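Local coordinates for protein similar to metal-dependent hydrolase (Staphylococcus aureus subsp. aureus Mu50, PDB 3ESH) that probably acts as a metal-dependent hydrolase of the metallo-beta-lactamase superfamily, whose natural substrate is unknown, at residues M106-H110 with H185-T190; H110-A114 with F249-E253; E137-I142 with Y152-K157. All coordinates share one frame. Residues are numbered along the deposited sequence.

How the contacts relate
Contacts 1 and 2 hold residues of a probable metal site, a pocket whose candidate ligands include His110, His185 and Asp206, and contact 3 borders it through Tyr152. Contacts 1 and 2 start from the same histidine-rich loop and share His110, with centres about 11 Å apart: contact 1 ties that loop to residues 185-190, contact 2 ties its continuation to 249-253. Contact 3 lies within the chain loop closed by each of the other two, its centre about 11 Å from that of contact 1 and about 16 Å from that of contact 2. Glu137 links it to contact 1, its OE1 lying 2.6 Å from Ser186 OG and its OE2 3.0 Å from Met109 N. Tyr152 CE1 reaches within 3.5 Å of His110 CD2.

Contact 1: residues M106-H110 with H185-T190; sequences MTHMH and HSFGHT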
# COMPACT_ATOMS: atom_id res chain seq x y z
N MSE A 106 -11.04 4.62 24.79
CA MSE A 106 -10.12 5.70 24.44
C MSE A 106 -10.20 6.08 22.95
O MSE A 106 -10.18 5.23 22.08
CB MSE A 106 -8.69 5.29 24.77
CG MSE A 106 -8.44 4.80 26.17
SE MSE A 106 -8.71 6.21 27.50
CE MSE A 106 -7.27 7.31 26.94
N THR A 107 -10.31 7.37 22.67
CA THR A 107 -10.34 7.84 21.29
C THR A 107 -8.91 7.75 20.77
O THR A 107 -8.69 7.42 19.61
CB THR A 107 -10.80 9.30 21.21
OG1 THR A 107 -9.79 10.15 21.76
CG2 THR A 107 -12.08 9.49 22.00
N HIS A 108 -7.96 8.03 21.65
CA HIS A 108 -6.54 7.94 21.35
C HIS A 108 -5.74 8.08 22.65
O HIS A 108 -6.29 8.49 23.65
CB HIS A 108 -6.12 8.98 20.29
CG HIS A 108 -6.33 10.40 20.70
ND1 HIS A 108 -7.54 10.88 21.13
CD2 HIS A 108 -5.49 11.46 20.67
CE1 HIS A 108 -7.45 12.18 21.34
NE2 HIS A 108 -6.22 12.56 21.07
N MSE A 109 -4.46 7.74 22.62
CA MSE A 109 -3.61 7.74 23.82
C MSE A 109 -2.70 8.94 24.12
O MSE A 109 -1.74 8.82 24.89
CB MSE A 109 -2.77 6.46 23.84
CG MSE A 109 -3.58 5.18 23.96
SE MSE A 109 -4.52 4.98 25.68
CE MSE A 109 -2.93 5.02 26.78
N HIS A 110 -3.00 10.08 23.52
CA HIS A 110 -2.20 11.29 23.78
C HIS A 110 -2.33 11.61 25.28
O HIS A 110 -3.31 11.21 25.93
CB HIS A 110 -2.70 12.43 22.89
CG HIS A 110 -2.30 12.28 21.46
ND1 HIS A 110 -2.78 13.10 20.46
CD2 HIS A 110 -1.44 11.43 20.85
CE1 HIS A 110 -2.24 12.76 19.31
NE2 HIS A 110 -1.42 11.75 19.52
N HIS A 185 -6.10 12.44 13.09
CA HIS A 185 -5.39 13.11 14.19
C HIS A 185 -4.28 12.20 14.66
O HIS A 185 -3.18 12.62 15.02
CB HIS A 185 -6.34 13.34 15.36
CG HIS A 185 -5.68 13.96 16.55
ND1 HIS A 185 -5.37 15.30 16.62
CD2 HIS A 185 -5.25 13.41 17.71
CE1 HIS A 185 -4.77 15.55 17.77
NE2 HIS A 185 -4.69 14.42 18.46
N SER A 186 -4.59 10.91 14.66
CA SER A 186 -3.67 9.89 15.10
C SER A 186 -3.84 8.74 14.13
O SER A 186 -4.90 8.60 13.53
CB SER A 186 -4.09 9.44 16.51
OG SER A 186 -3.07 8.71 17.10
N PHE A 187 -2.83 7.90 13.95
CA PHE A 187 -3.02 6.80 13.02
C PHE A 187 -4.08 5.87 13.55
O PHE A 187 -4.81 5.25 12.78
CB PHE A 187 -1.75 5.99 12.82
CG PHE A 187 -1.90 4.93 11.78
CD1 PHE A 187 -1.84 5.25 10.42
CD2 PHE A 187 -2.20 3.62 12.14
CE1 PHE A 187 -2.08 4.30 9.45
CE2 PHE A 187 -2.44 2.66 11.18
CZ PHE A 187 -2.39 2.99 9.83
N GLY A 188 -4.19 5.78 14.87
CA GLY A 188 -5.17 4.90 15.46
C GLY A 188 -6.34 5.63 16.08
O GLY A 188 -7.13 5.02 16.81
N HIS A 189 -6.48 6.92 15.79
CA HIS A 189 -7.57 7.69 16.37
C HIS A 189 -8.93 7.05 16.11
O HIS A 189 -9.19 6.55 15.01
CB HIS A 189 -7.54 9.11 15.84
CG HIS A 189 -8.56 10.01 16.48
ND1 HIS A 189 -9.89 9.99 16.13
CD2 HIS A 189 -8.43 10.95 17.45
CE1 HIS A 189 -10.54 10.89 16.85
NE2 HIS A 189 -9.68 11.48 17.65
N THR A 190 -9.78 7.10 17.13
CA THR A 190 -11.11 6.51 17.10
C THR A 190 -12.24 7.48 17.50
O THR A 190 -12.05 8.37 18.32
CB THR A 190 -11.14 5.27 18.06
OG1 THR A 190 -10.15 4.31 17.64
CG2 THR A 190 -12.50 4.59 18.08
O HOH W 1 -8.24 3.98 20.37
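The HxHxDH motif of the metallo-beta-lactamase superfamily begins in 106-110, and here its first two histidines, His108 and His110, meet His185 and His189 in a buried cluster of imidazoles. One backbone hydrogen bond sets the register: Thr190 N donates to Thr107 O (2.7 Å, angle at H 146°), where the CA atoms of Thr107 and Thr190 are 4.5 Å apart. Thr107 O also receives a CA-H...O contact from His189 CA at 3.4 Å. Beside this, a water donates to Met106 O (2.9 Å) and makes a weak hydrogen bond with Thr190 OG1 (3.3 Å).

Before Thr190, a type I turn runs from Ser186 to His189, and the histidines at and just before it both meet the loop through their rings. His110 ND1 comes to 3.1 Å from His185 NE2, the two rings meeting rim to rim with planes at 61°. His108 CD2 is 3.6 Å from His185 CD2, and His189 CD2 lies over one face of the His108 ring, 3.8 Å from His108 ND1. A very short hydrogen bond, 2.4 Å, joins His108 ND1 to Thr107 OG1. His185 ND1 is hydrogen-bonded to Asp223 OD1, His189 ND1 to Ser182 OG, and Ser186 OG to Glu137 OE1.

With Asp206, the donor atoms of His110 and His185 appear to face one vacant point, consistent with an empty metal site. Two loops, one leaving strand 103-105 of one sheet and one entering strand 190-196 of the other, converge there at the edge of an alpha-beta/beta-alpha sandwich, as in metallo-beta-lactamase relatives.

Contact 2: residues H110-A114 with F249-E253; sequences HFDHA and FYHDE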
# COMPACT_ATOMS: atom_id res chain seq x y z
N HIS A 110 -3.00 10.08 23.52
CA HIS A 110 -2.20 11.29 23.78
C HIS A 110 -2.33 11.61 25.28
O HIS A 110 -3.31 11.21 25.93
CB HIS A 110 -2.70 12.43 22.89
CG HIS A 110 -2.30 12.28 21.46
ND1 HIS A 110 -2.78 13.10 20.46
CD2 HIS A 110 -1.44 11.43 20.85
CE1 HIS A 110 -2.24 12.76 19.31
NE2 HIS A 110 -1.42 11.75 19.52
N PHE A 111 -1.36 12.33 25.84
CA PHE A 111 -1.38 12.63 27.27
C PHE A 111 -2.62 13.37 27.75
O PHE A 111 -3.13 13.10 28.84
CB PHE A 111 -0.12 13.40 27.69
CG PHE A 111 -0.22 14.88 27.48
CD1 PHE A 111 0.13 15.45 26.26
CD2 PHE A 111 -0.68 15.71 28.50
CE1 PHE A 111 0.03 16.83 26.07
CE2 PHE A 111 -0.78 17.08 28.32
CZ PHE A 111 -0.43 17.65 27.10
N ASP A 112 -3.11 14.32 26.95
CA ASP A 112 -4.29 15.08 27.33
C ASP A 112 -5.51 14.17 27.51
O ASP A 112 -6.52 14.59 28.05
CB ASP A 112 -4.57 16.19 26.30
CG ASP A 112 -4.49 15.71 24.86
OD1 ASP A 112 -3.47 15.07 24.49
OD2 ASP A 112 -5.44 15.98 24.07
N HIS A 113 -5.41 12.92 27.08
CA HIS A 113 -6.52 11.98 27.19
C HIS A 113 -6.23 10.76 28.08
O HIS A 113 -7.15 10.21 28.68
CB HIS A 113 -6.94 11.45 25.80
CG HIS A 113 -7.54 12.49 24.90
ND1 HIS A 113 -6.85 13.61 24.48
CD2 HIS A 113 -8.77 12.57 24.33
CE1 HIS A 113 -7.63 14.34 23.69
NE2 HIS A 113 -8.79 13.74 23.59
N ALA A 114 -4.97 10.36 28.16
CA ALA A 114 -4.61 9.16 28.93
C ALA A 114 -3.85 9.32 30.25
O ALA A 114 -3.70 8.36 30.99
CB ALA A 114 -3.84 8.22 28.02
N PHE A 249 -18.45 16.95 23.07
CA PHE A 249 -17.09 17.46 23.07
C PHE A 249 -16.35 17.18 24.36
O PHE A 249 -16.94 17.07 25.43
CB PHE A 249 -17.12 18.96 22.80
CG PHE A 249 -17.60 19.29 21.42
CD1 PHE A 249 -16.74 19.19 20.32
CD2 PHE A 249 -18.94 19.63 21.20
CE1 PHE A 249 -17.20 19.42 19.03
CE2 PHE A 249 -19.41 19.86 19.92
CZ PHE A 249 -18.54 19.76 18.83
N TYR A 250 -15.04 17.05 24.23
CA TYR A 250 -14.16 16.74 25.34
C TYR A 250 -13.30 17.95 25.64
O TYR A 250 -12.97 18.21 26.79
CB TYR A 250 -13.27 15.55 24.94
CG TYR A 250 -12.19 15.14 25.94
CD1 TYR A 250 -12.45 14.20 26.93
CD2 TYR A 250 -10.90 15.65 25.83
CE1 TYR A 250 -11.43 13.77 27.79
CE2 TYR A 250 -9.88 15.22 26.68
CZ TYR A 250 -10.15 14.28 27.66
OH TYR A 250 -9.13 13.84 28.47
N HIS A 251 -12.96 18.69 24.58
CA HIS A 251 -12.10 19.87 24.67
C HIS A 251 -12.77 21.24 24.58
O HIS A 251 -12.10 22.25 24.85
CB HIS A 251 -11.04 19.86 23.56
CG HIS A 251 -9.92 18.90 23.78
ND1 HIS A 251 -9.27 18.79 24.99
CD2 HIS A 251 -9.30 18.05 22.94
CE1 HIS A 251 -8.29 17.91 24.88
NE2 HIS A 251 -8.28 17.45 23.64
N ASP A 252 -14.03 21.32 24.19
CA ASP A 252 -14.65 22.64 24.05
C ASP A 252 -14.94 23.29 25.41
O ASP A 252 -15.68 22.76 26.22
CB ASP A 252 -15.92 22.53 23.19
CG ASP A 252 -16.31 23.86 22.56
OD1 ASP A 252 -16.70 23.87 21.37
OD2 ASP A 252 -16.22 24.90 23.27
N GLU A 253 -14.34 24.46 25.65
CA GLU A 253 -14.54 25.16 26.92
C GLU A 253 -15.95 25.69 27.16
O GLU A 253 -16.40 25.73 28.30
CB GLU A 253 -13.56 26.32 27.07
CG GLU A 253 -13.73 27.44 26.03
CD GLU A 253 -12.77 28.61 26.24
OE1 GLU A 253 -12.47 29.32 25.25
OE2 GLU A 253 -12.31 28.82 27.39
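Tyr250 and His113 bury the most surface here (59 and 52 Å²), and their rings form an offset stack, with centroids 4.4 Å apart and planes at 17°. The backbones remain well apart, His113 CA being 9.2 Å from Tyr250 CA, so side chains span the gap. Tyr250, with chi1 in the t well, extends far enough for its OH to donate to Asp112 O at 2.7 Å. Asp112 and His113 complete the HxHxDH motif on the short helix 111-114, which has His110 as its N-cap; in superfamily relatives this Asp-His pair and a histidine from a later loop bind the second metal, a role His251 would probably fill. His251 buries 38 Å² and sends NE2 to Asp112 OD2 in a weak hydrogen bond (3.2 Å, angle at H 132°), while its ND1 is taken by Pro47 O. Its ring stands nearly perpendicular to that of His113, with planes at 87° and centroids 5.0 Å apart.

Contact 3: residues E137-I142 with Y152-K157; sequences EWHEFI and YWDKNK
In the metallo-beta-lactamase fold seen here, the loop that leads to strand 164-167 packs, through 152-157, against the C-terminal part of helix 135-142. Segment 137-142 lies on this helix, which begins earlier in the chain, with Phe141 N bonded to Glu137 O (2.9 Å). Tyr152, extended (phi/psi -92/108) with chi1 m, points at the helix, its CA 5.3 Å from Phe141 CA. Its ring face receives Phe141 CA in a CH-pi contact (4.0 Å to the centroid, 18° off the normal); Glu140 CG lies 3.3 Å from Tyr152 CE2, and Tyr152 OH donates to Glu137 OE2 at 2.5 Å. The tyrosine lies beside the probable metal site, where its ring meets that of His110. Trp153, also extended (-110/136), turns its CB away from the helix and stacks on Phe111, leaving its O 3.7 Å from Phe141 CE1. A 3-10 segment follows at 154-156, with Lys157 N bonded to Asp154 O (2.8 Å). Phe141, chi1 t, inserts into this bend, its CZ 4.1 Å from Asn156 CB. Lys157 has chi1 m: its NZ salt-bridges Asp154 OD2 at 2.5 Å, and its CE rests 3.9 Å from Ile142 CG2.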
# COMPACT_ATOMS: atom_id res chain seq x y z
N GLU A 137 -3.20 2.29 17.53
CA GLU A 137 -3.04 3.43 18.43
C GLU A 137 -2.18 2.94 19.59
O GLU A 137 -1.19 3.58 19.95
CB GLU A 137 -4.41 3.87 18.98
CG GLU A 137 -4.36 5.02 19.99
CD GLU A 137 -3.85 6.33 19.38
OE1 GLU A 137 -4.25 6.63 18.23
OE2 GLU A 137 -3.06 7.06 20.05
N TRP A 138 -2.55 1.79 20.15
CA TRP A 138 -1.84 1.19 21.26
C TRP A 138 -0.37 0.89 20.92
O TRP A 138 0.54 1.17 21.71
CB TRP A 138 -2.56 -0.08 21.70
CG TRP A 138 -1.88 -0.79 22.78
CD1 TRP A 138 -1.16 -1.95 22.67
CD2 TRP A 138 -1.73 -0.35 24.14
NE1 TRP A 138 -0.56 -2.24 23.88
CE2 TRP A 138 -0.89 -1.28 24.79
CE3 TRP A 138 -2.22 0.74 24.87
CZ2 TRP A 138 -0.54 -1.15 26.14
CZ3 TRP A 138 -1.87 0.87 26.21
CH2 TRP A 138 -1.03 -0.07 26.83
N HIS A 139 -0.16 0.32 19.73
CA HIS A 139 1.19 -0.02 19.24
C HIS A 139 2.09 1.21 19.20
O HIS A 139 3.27 1.15 19.57
CB HIS A 139 1.14 -0.63 17.84
CG HIS A 139 0.62 -2.03 17.80
ND1 HIS A 139 0.40 -2.71 16.62
CD2 HIS A 139 0.29 -2.89 18.79
CE1 HIS A 139 -0.03 -3.92 16.88
NE2 HIS A 139 -0.11 -4.06 18.19
N GLU A 140 1.56 2.33 18.73
CA GLU A 140 2.37 3.53 18.67
C GLU A 140 2.53 4.12 20.07
O GLU A 140 3.55 4.71 20.40
CB GLU A 140 1.77 4.56 17.70
CG GLU A 140 2.55 5.87 17.71
CD GLU A 140 2.21 6.80 16.56
OE1 GLU A 140 1.08 6.74 16.04
OE2 GLU A 140 3.09 7.62 16.19
N PHE A 141 1.50 3.96 20.89
CA PHE A 141 1.55 4.48 22.24
C PHE A 141 2.76 3.92 23.00
O PHE A 141 3.43 4.65 23.74
CB PHE A 141 0.27 4.14 22.99
CG PHE A 141 0.38 4.33 24.47
CD1 PHE A 141 0.58 5.60 25.00
CD2 PHE A 141 0.33 3.24 25.33
CE1 PHE A 141 0.72 5.79 26.37
CE2 PHE A 141 0.47 3.41 26.71
CZ PHE A 141 0.67 4.68 27.23
N ILE A 142 3.05 2.63 22.82
CA ILE A 142 4.17 2.02 23.50
C ILE A 142 5.45 2.09 22.70
O ILE A 142 6.53 1.86 23.23
CB ILE A 142 3.90 0.53 23.87
CG1 ILE A 142 3.67 -0.29 22.61
CG2 ILE A 142 2.69 0.42 24.81
CD1 ILE A 142 3.46 -1.76 22.89
N TYR A 152 2.96 10.65 23.74
CA TYR A 152 2.83 9.27 24.20
C TYR A 152 3.92 9.09 25.24
O TYR A 152 5.09 9.03 24.90
CB TYR A 152 3.06 8.28 23.07
CG TYR A 152 1.98 8.30 22.01
CD1 TYR A 152 0.64 8.25 22.35
CD2 TYR A 152 2.31 8.29 20.65
CE1 TYR A 152 -0.35 8.18 21.39
CE2 TYR A 152 1.32 8.21 19.67
CZ TYR A 152 -0.01 8.17 20.05
OH TYR A 152 -1.00 8.13 19.09
N TRP A 153 3.53 9.00 26.51
CA TRP A 153 4.49 8.88 27.60
C TRP A 153 4.50 7.53 28.28
O TRP A 153 3.43 7.00 28.58
CB TRP A 153 4.22 9.93 28.68
CG TRP A 153 4.03 11.34 28.19
CD1 TRP A 153 4.52 11.90 27.05
CD2 TRP A 153 3.39 12.40 28.91
NE1 TRP A 153 4.24 13.24 27.02
CE2 TRP A 153 3.55 13.58 28.15
CE3 TRP A 153 2.70 12.47 30.13
CZ2 TRP A 153 3.04 14.81 28.57
CZ3 TRP A 153 2.21 13.70 30.55
CH2 TRP A 153 2.38 14.85 29.77
N ASP A 154 5.70 7.01 28.54
CA ASP A 154 5.87 5.73 29.23
C ASP A 154 5.21 5.90 30.59
O ASP A 154 4.57 4.99 31.12
CB ASP A 154 7.36 5.43 29.47
CG ASP A 154 8.09 5.02 28.21
OD1 ASP A 154 9.33 5.13 28.17
OD2 ASP A 154 7.42 4.58 27.26
N LYS A 155 5.37 7.11 31.12
CA LYS A 155 4.82 7.48 32.41
C LYS A 155 3.32 7.20 32.53
O LYS A 155 2.78 7.18 33.63
CB LYS A 155 5.10 8.96 32.64
CG LYS A 155 4.66 9.48 33.97
CD LYS A 155 5.30 10.83 34.27
CE LYS A 155 4.84 11.91 33.31
NZ LYS A 155 5.37 13.23 33.75
N ASN A 156 2.66 6.96 31.39
CA ASN A 156 1.22 6.70 31.35
C ASN A 156 0.85 5.22 31.21
O ASN A 156 -0.31 4.90 30.99
CB ASN A 156 0.57 7.48 30.20
CG ASN A 156 0.47 8.97 30.47
OD1 ASN A 156 0.19 9.75 29.57
ND2 ASN A 156 0.69 9.38 31.72
N LYS A 157 1.84 4.34 31.33
CA LYS A 157 1.60 2.90 31.26
C LYS A 157 1.08 2.43 32.62
O LYS A 157 1.24 3.15 33.62
CB LYS A 157 2.90 2.17 30.94
CG LYS A 157 3.51 2.48 29.58
CD LYS A 157 4.42 1.35 29.16
CE LYS A 157 4.96 1.52 27.74
NZ LYS A 157 5.97 2.59 27.65
O HOH W 2 4.73 5.11 26.09